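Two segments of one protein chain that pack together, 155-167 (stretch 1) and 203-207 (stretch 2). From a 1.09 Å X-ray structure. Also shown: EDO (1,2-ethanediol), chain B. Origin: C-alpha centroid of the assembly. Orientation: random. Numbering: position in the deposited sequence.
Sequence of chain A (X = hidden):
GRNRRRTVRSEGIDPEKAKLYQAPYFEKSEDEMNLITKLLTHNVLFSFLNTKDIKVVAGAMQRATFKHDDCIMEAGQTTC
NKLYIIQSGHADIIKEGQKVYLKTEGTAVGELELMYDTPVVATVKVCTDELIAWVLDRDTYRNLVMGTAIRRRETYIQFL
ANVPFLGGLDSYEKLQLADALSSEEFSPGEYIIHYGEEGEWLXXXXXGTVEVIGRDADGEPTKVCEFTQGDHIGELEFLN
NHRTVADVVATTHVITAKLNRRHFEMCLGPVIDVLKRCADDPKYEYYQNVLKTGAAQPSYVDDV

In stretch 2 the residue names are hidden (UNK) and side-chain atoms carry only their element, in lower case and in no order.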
ATOM      1  N   THR A 155     -12.510  -8.502  -3.904  1.00  9.14           N
ATOM      2  CA  THR A 155     -12.053  -8.572  -5.285  1.00  8.67           C
ATOM      3  C   THR A 155     -10.718  -9.280  -5.378  1.00  9.07           C
ATOM      4  O   THR A 155     -10.482 -10.033  -6.327  1.00 10.21           O
ATOM      5  CB  THR A 155     -11.965  -7.157  -5.871  1.00  9.55           C
ATOM      6  OG1 THR A 155     -13.271  -6.580  -5.883  1.00 10.93           O
ATOM      7  CG2 THR A 155     -11.419  -7.149  -7.287  1.00 11.32           C
ATOM      8  N   TYR A 156      -9.839  -9.078  -4.390  1.00  8.52           N
ATOM      9  CA  TYR A 156      -8.466  -9.547  -4.515  1.00  8.34           C
ATOM     10  C   TYR A 156      -8.045 -10.693  -3.604  1.00  8.76           C
ATOM     11  O   TYR A 156      -7.062 -11.360  -3.931  1.00  8.78           O
ATOM     12  CB  TYR A 156      -7.468  -8.384  -4.341  1.00  8.74           C
ATOM     13  CG  TYR A 156      -7.699  -7.299  -5.351  1.00  7.89           C
ATOM     14  CD1 TYR A 156      -7.423  -7.487  -6.696  1.00  9.11           C
ATOM     15  CD2 TYR A 156      -8.257  -6.103  -4.975  1.00  8.47           C
ATOM     16  CE1 TYR A 156      -7.692  -6.492  -7.628  1.00  9.44           C
ATOM     17  CE2 TYR A 156      -8.524  -5.112  -5.891  1.00  9.24           C
ATOM     18  CZ  TYR A 156      -8.252  -5.322  -7.213  1.00  9.68           C
ATOM     19  OH  TYR A 156      -8.549  -4.334  -8.136  1.00 11.76           O
ATOM     20  N   ILE A 157      -8.693 -10.933  -2.466  1.00  8.18           N
ATOM     21  CA  ILE A 157      -8.060 -11.790  -1.453  1.00  9.09           C
ATOM     22  C   ILE A 157      -7.856 -13.222  -1.952  1.00  8.52           C
ATOM     23  O   ILE A 157      -6.805 -13.834  -1.707  1.00  9.14           O
ATOM     24  CB  ILE A 157      -8.783 -11.711  -0.095  1.00  8.20           C
ATOM     25  CG1 ILE A 157      -7.979 -12.450   0.985  1.00  8.86           C
ATOM     26  CG2 ILE A 157     -10.188 -12.248  -0.154  1.00 10.16           C
ATOM     27  CD1 ILE A 157      -6.572 -11.953   1.180  1.00 11.14           C
ATOM     28  N   GLN A 158      -8.832 -13.795  -2.647  1.00  8.99           N
ATOM     29  CA  GLN A 158      -8.673 -15.175  -3.118  1.00  9.53           C
ATOM     30  C   GLN A 158      -7.532 -15.288  -4.128  1.00  9.19           C
ATOM     31  O   GLN A 158      -6.762 -16.259  -4.111  1.00  9.83           O
ATOM     32  CB  GLN A 158      -9.989 -15.688  -3.696  1.00 10.94           C
ATOM     33  CG  GLN A 158     -10.016 -17.202  -3.926  1.00 11.99           C
ATOM     34  CD  GLN A 158      -9.468 -17.649  -5.260  1.00 10.25           C
ATOM     35  OE1 GLN A 158      -9.397 -16.885  -6.221  1.00 11.30           O
ATOM     36  NE2 GLN A 158      -9.121 -18.922  -5.340  1.00 11.34           N
ATOM     37  N   PHE A 159      -7.400 -14.296  -5.006  1.00  8.53           N
ATOM     38  CA  PHE A 159      -6.289 -14.261  -5.950  1.00  8.65           C
ATOM     39  C   PHE A 159      -4.958 -14.131  -5.220  1.00  8.22           C
ATOM     40  O   PHE A 159      -4.007 -14.866  -5.504  1.00  8.79           O
ATOM     41  CB  PHE A 159      -6.480 -13.088  -6.909  1.00  9.38           C
ATOM     42  CG  PHE A 159      -5.260 -12.784  -7.727  1.00  9.52           C
ATOM     43  CD1 PHE A 159      -4.856 -13.653  -8.719  1.00 10.43           C
ATOM     44  CD2 PHE A 159      -4.505 -11.665  -7.484  1.00 11.37           C
ATOM     45  CE1 PHE A 159      -3.726 -13.395  -9.474  1.00 11.62           C
ATOM     46  CE2 PHE A 159      -3.369 -11.407  -8.246  1.00 11.79           C
ATOM     47  CZ  PHE A 159      -2.987 -12.283  -9.229  1.00 11.96           C
ATOM     48  N   LEU A 160      -4.871 -13.190  -4.284  1.00  8.27           N
ATOM     49  CA  LEU A 160      -3.602 -12.958  -3.599  1.00  8.34           C
ATOM     50  C   LEU A 160      -3.150 -14.185  -2.829  1.00  8.99           C
ATOM     51  O   LEU A 160      -1.939 -14.421  -2.687  1.00  9.89           O
ATOM     52  CB  LEU A 160      -3.694 -11.753  -2.664  1.00  8.53           C
ATOM     53  CG  LEU A 160      -4.037 -10.412  -3.321  1.00  9.34           C
ATOM     54  CD1 LEU A 160      -4.212  -9.347  -2.275  1.00  9.92           C
ATOM     55  CD2 LEU A 160      -2.963 -10.001  -4.314  1.00  9.01           C
ATOM     56  N   ALA A 161      -4.093 -14.974  -2.332  1.00  9.65           N
ATOM     57  CA  ALA A 161      -3.802 -16.229  -1.649  1.00 10.16           C
ATOM     58  C   ALA A 161      -3.191 -17.271  -2.564  1.00 12.71           C
ATOM     59  O   ALA A 161      -2.792 -18.339  -2.076  1.00 15.19           O
ATOM     60  CB  ALA A 161      -5.087 -16.792  -1.046  1.00 12.02           C
ATOM     61  N   ASN A 162      -3.142 -17.018  -3.860  1.00 11.55           N
ATOM     62  CA  ASN A 162      -2.579 -17.957  -4.814  1.00 11.41           C
ATOM     63  C   ASN A 162      -1.355 -17.403  -5.531  1.00 10.89           C
ATOM     64  O   ASN A 162      -0.850 -18.050  -6.460  1.00 14.19           O
ATOM     65  CB  ASN A 162      -3.645 -18.359  -5.837  1.00 14.09           C
ATOM     66  CG  ASN A 162      -4.640 -19.344  -5.276  1.00 18.52           C
ATOM     67  OD1 ASN A 162      -4.364 -20.547  -5.196  1.00 22.75           O
ATOM     68  ND2 ASN A 162      -5.802 -18.851  -4.875  1.00 17.03           N
ATOM     69  N   VAL A 163      -0.849 -16.231  -5.140  1.00 10.21           N
ATOM     70  CA  VAL A 163       0.270 -15.590  -5.802  1.00 10.88           C
ATOM     71  C   VAL A 163       1.583 -16.021  -5.133  1.00  9.68           C
ATOM     72  O   VAL A 163       1.773 -15.728  -3.941  1.00 10.02           O
ATOM     73  CB  VAL A 163       0.138 -14.062  -5.783  1.00  9.30           C
ATOM     74  CG1 VAL A 163       1.407 -13.401  -6.288  1.00 11.46           C
ATOM     75  CG2 VAL A 163      -1.068 -13.630  -6.616  1.00 11.47           C
ATOM     76  N   PRO A 164       2.524 -16.643  -5.859  1.00 12.44           N
ATOM     77  CA  PRO A 164       3.735 -17.158  -5.184  1.00 12.47           C
ATOM     78  C   PRO A 164       4.506 -16.136  -4.356  1.00 11.89           C
ATOM     79  O   PRO A 164       4.875 -16.455  -3.222  1.00 13.04           O
ATOM     80  CB  PRO A 164       4.553 -17.749  -6.340  1.00 15.44           C
ATOM     81  CG  PRO A 164       3.512 -18.208  -7.302  1.00 16.89           C
ATOM     82  CD  PRO A 164       2.426 -17.146  -7.245  1.00 14.56           C
ATOM     83  N   PHE A 165       4.788 -14.948  -4.877  1.00 11.39           N
ATOM     84  CA  PHE A 165       5.674 -14.045  -4.153  1.00 11.79           C
ATOM     85  C   PHE A 165       5.025 -13.460  -2.912  1.00 11.84           C
ATOM     86  O   PHE A 165       5.731 -12.867  -2.090  1.00 12.87           O
ATOM     87  CB  PHE A 165       6.260 -12.961  -5.069  1.00 15.59           C
ATOM     88  CG  PHE A 165       5.419 -11.709  -5.219  1.00 13.76           C
ATOM     89  CD1 PHE A 165       4.383 -11.646  -6.149  1.00 15.52           C
ATOM     90  CD2 PHE A 165       5.714 -10.581  -4.502  1.00 15.19           C
ATOM     91  CE1 PHE A 165       3.655 -10.474  -6.313  1.00 14.68           C
ATOM     92  CE2 PHE A 165       4.992  -9.421  -4.668  1.00 17.20           C
ATOM     93  CZ  PHE A 165       3.956  -9.379  -5.580  1.00 17.07           C
ATOM     94  N   LEU A 166       3.718 -13.663  -2.730  1.00 10.83           N
ATOM     95  CA  LEU A 166       3.010 -13.187  -1.553  1.00 10.32           C
ATOM     96  C   LEU A 166       2.774 -14.280  -0.524  1.00 10.59           C
ATOM     97  O   LEU A 166       2.121 -14.034   0.503  1.00 10.65           O
ATOM     98  CB  LEU A 166       1.668 -12.576  -1.955  1.00 10.36           C
ATOM     99  CG  LEU A 166       1.763 -11.404  -2.930  1.00 11.69           C
ATOM    100  CD1 LEU A 166       0.379 -10.995  -3.363  1.00 11.92           C
ATOM    101  CD2 LEU A 166       2.493 -10.227  -2.336  1.00 12.52           C
ATOM    102  N   GLY A 167       3.330 -15.469  -0.736  1.00 11.13           N
ATOM    103  CA  GLY A 167       3.035 -16.591   0.131  1.00 14.54           C
ATOM    104  C   GLY A 167       3.479 -16.407   1.561  1.00 15.41           C
ATOM    105  O   GLY A 167       2.935 -17.068   2.456  1.00 21.06           O
ATOM    106  N   UNK A 203       2.538  -3.900 -11.004  1.00  8.21           N
ATOM    107  CA  UNK A 203       1.426  -4.674 -11.536  1.00  7.93           C
ATOM    108  C   UNK A 203       1.626  -6.136 -11.183  1.00  8.96           C
ATOM    109  O   UNK A 203       2.724  -6.677 -11.361  1.00 10.41           O
ATOM    110  c   UNK A 203      -0.140  -2.657 -13.810  1.00  9.89           C
ATOM    111  c   UNK A 203      -0.349  -1.370 -14.243  1.00 10.54           C
ATOM    112  c   UNK A 203       1.990  -0.987 -14.192  1.00  9.48           C
ATOM    113  c   UNK A 203       1.133  -3.130 -13.556  1.00  8.59           C
ATOM    114  o   UNK A 203       0.513   0.762 -14.870  1.00 12.26           O
ATOM    115  c   UNK A 203       2.193  -2.276 -13.754  1.00  8.60           C
ATOM    116  c   UNK A 203       0.714  -0.545 -14.429  1.00 10.22           C
ATOM    117  c   UNK A 203       1.359  -4.537 -13.063  1.00  9.53           C
ATOM    118  N   UNK A 204       0.571  -6.781 -10.700  1.00  7.67           N
ATOM    119  CA  UNK A 204       0.552  -8.224 -10.518  1.00  7.90           C
ATOM    120  C   UNK A 204      -0.368  -8.772 -11.589  1.00  8.08           C
ATOM    121  O   UNK A 204      -1.504  -8.306 -11.737  1.00  8.70           O
ATOM    122  c   UNK A 204       0.064  -8.619  -9.119  1.00  8.23           C
ATOM    123  c   UNK A 204       0.162 -10.119  -8.963  1.00 10.33           C
ATOM    124  c   UNK A 204       0.849  -7.876  -8.030  1.00  9.42           C
ATOM    125  c   UNK A 204       0.318  -8.105  -6.621  1.00 12.34           C
ATOM    126  N   UNK A 205       0.125  -9.716 -12.366  1.00  8.27           N
ATOM    127  CA  UNK A 205      -0.649 -10.239 -13.484  1.00  8.36           C
ATOM    128  C   UNK A 205      -1.703 -11.215 -12.970  1.00  8.24           C
ATOM    129  O   UNK A 205      -1.381 -12.286 -12.450  1.00  9.63           O
ATOM    130  c   UNK A 205       2.369 -10.466 -15.893  1.00 11.72           C
ATOM    131  c   UNK A 205       0.260 -10.889 -14.532  1.00  8.33           C
ATOM    132  c   UNK A 205       1.305  -9.874 -15.006  1.00  8.67           C
ATOM    133  c   UNK A 205      -0.580 -11.405 -15.701  1.00  9.11           C
ATOM    134  N   UNK A 206      -2.974 -10.868 -13.162  1.00  8.55           N
ATOM    135  CA  UNK A 206      -4.076 -11.751 -12.803  1.00  9.65           C
ATOM    136  C   UNK A 206      -4.426 -12.707 -13.927  1.00 10.46           C
ATOM    137  O   UNK A 206      -4.878 -13.830 -13.662  1.00 11.99           O
ATOM    138  c   UNK A 206      -5.079 -10.043 -11.201  1.00 10.62           C
ATOM    139  c   UNK A 206      -5.316 -10.938 -12.404  1.00  9.64           C
ATOM    140  c   UNK A 206      -7.510 -10.338  -9.895  1.00 18.54           C
ATOM    141  s   UNK A 206      -6.510  -9.077 -10.687  1.00 14.73           S
ATOM    142  N   UNK A 207      -4.234 -12.293 -15.172  1.00  8.76           N
ATOM    143  CA  UNK A 207      -4.449 -13.155 -16.320  1.00  9.90           C
ATOM    144  C   UNK A 207      -3.627 -12.613 -17.476  1.00  9.33           C
ATOM    145  O   UNK A 207      -3.518 -11.398 -17.644  1.00  9.64           O
ATOM    146  o   UNK A 207      -8.647 -13.718 -17.367  1.00 22.56           O
ATOM    147  c   UNK A 207      -7.765 -13.775 -18.250  1.00 28.69           C
ATOM    148  c   UNK A 207      -5.925 -13.129 -16.715  1.00 12.51           C
ATOM    149  o   UNK A 207      -8.001 -13.581 -19.460  1.00 34.98           O
ATOM    150  c   UNK A 207      -6.333 -14.048 -17.827  1.00 19.98           C
TER
HETATM  151  C1  EDO B 601      -8.954 -20.558  -1.903  1.00 18.79           C
HETATM  152  O1  EDO B 601      -9.633 -20.521  -3.169  1.00 18.40           O
HETATM  153  C2  EDO B 601      -7.505 -20.095  -2.037  1.00 21.58           C
HETATM  154  O2  EDO B 601      -6.857 -20.834  -3.069  1.00 21.34           O

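Position 203 lies in a strand that begins earlier in the chain. Its side chain has one carbon followed by a ring of six carbons, and the ring bears one oxygen. The side chain does not reach stretch 1 and takes no part in the contact. A phenol of this kind is tyrosine, Tyr-203.

Position 204 has four side-chain carbons and no other element. The side chain forks at its first carbon, and one arm is two carbons long. The CA-to-CB bond points toward stretch 1. The carbon atoms meet five residues there: Phe-159, Leu-160, Val-163, Phe-165 and Leu-166. A fork at CB with one longer arm identifies isoleucine, so this is Ile-204. Its short arm, CG2, lies 3.8 Å from CE2 of Phe-159, at the edge of that ring. The same CG2 is 4.4 Å from CG2 of Val-163. The long arm ends in CD1, which sits 4.0 Å from CZ of Phe-165, again at a ring edge. CD1 of Ile-204 is also 4.4 Å from CD2 of Leu-160 and 4.4 Å from CD1 of Leu-166.

Position 205 shows the same pattern of four carbons, forked at the first, with one arm two carbons long. Its CA-to-CB bond points away from stretch 1, and the side chain makes no close contact with it. The residue is Ile-205. It touches stretch 1 through its backbone: O of Ile-205 is 3.6 Å from CZ of Phe-159, near the plane of the ring.

Position 206 is where the chain turns a corner. Its side chain is unbranched: two carbons, a sulfur, then one carbon. It touches Tyr-156 and Phe-159. A sulfur within such a chain marks methionine, Met-206. Its CG lies over one face of the Phe-159 ring, 3.6 Å from CZ of Phe-159, and makes a CH-pi contact. SD of Met-206 also makes a sulfur-aromatic contact with Phe-159. The same SD is 4.2 Å from CE1 of Tyr-156, at the edge of that ring.

Position 207 has three side-chain carbons, the third carrying two oxygens. The CA-to-CB bond points sideways, and the side chain does not touch stretch 1. This carboxylate on a two-carbon spacer is glutamate, Glu-207.

The contact is largely apolar, with no hydrogen bonds between the stretches, and buries 338 Å² in total. Phe-159 is central to it: its ring receives Met-206 on one face and Ile-204 at its edge. Ile-204 also touches Leu-160 and Val-163, at the ends of a type I turn, and Phe-165 and Leu-166 in the 3-10 segment. After the turn, Val-163, Phe-165 and Leu-166 lie within reach of the same isoleucine. Gln-158 and Asn-162 do not touch stretch 2. They bind a 1,2-ethanediol, probably from the crystallisation liquor, with NE2 of Gln-158 2.7 Å from O1 of EDO.

Stretch 2 203-207: YIIME
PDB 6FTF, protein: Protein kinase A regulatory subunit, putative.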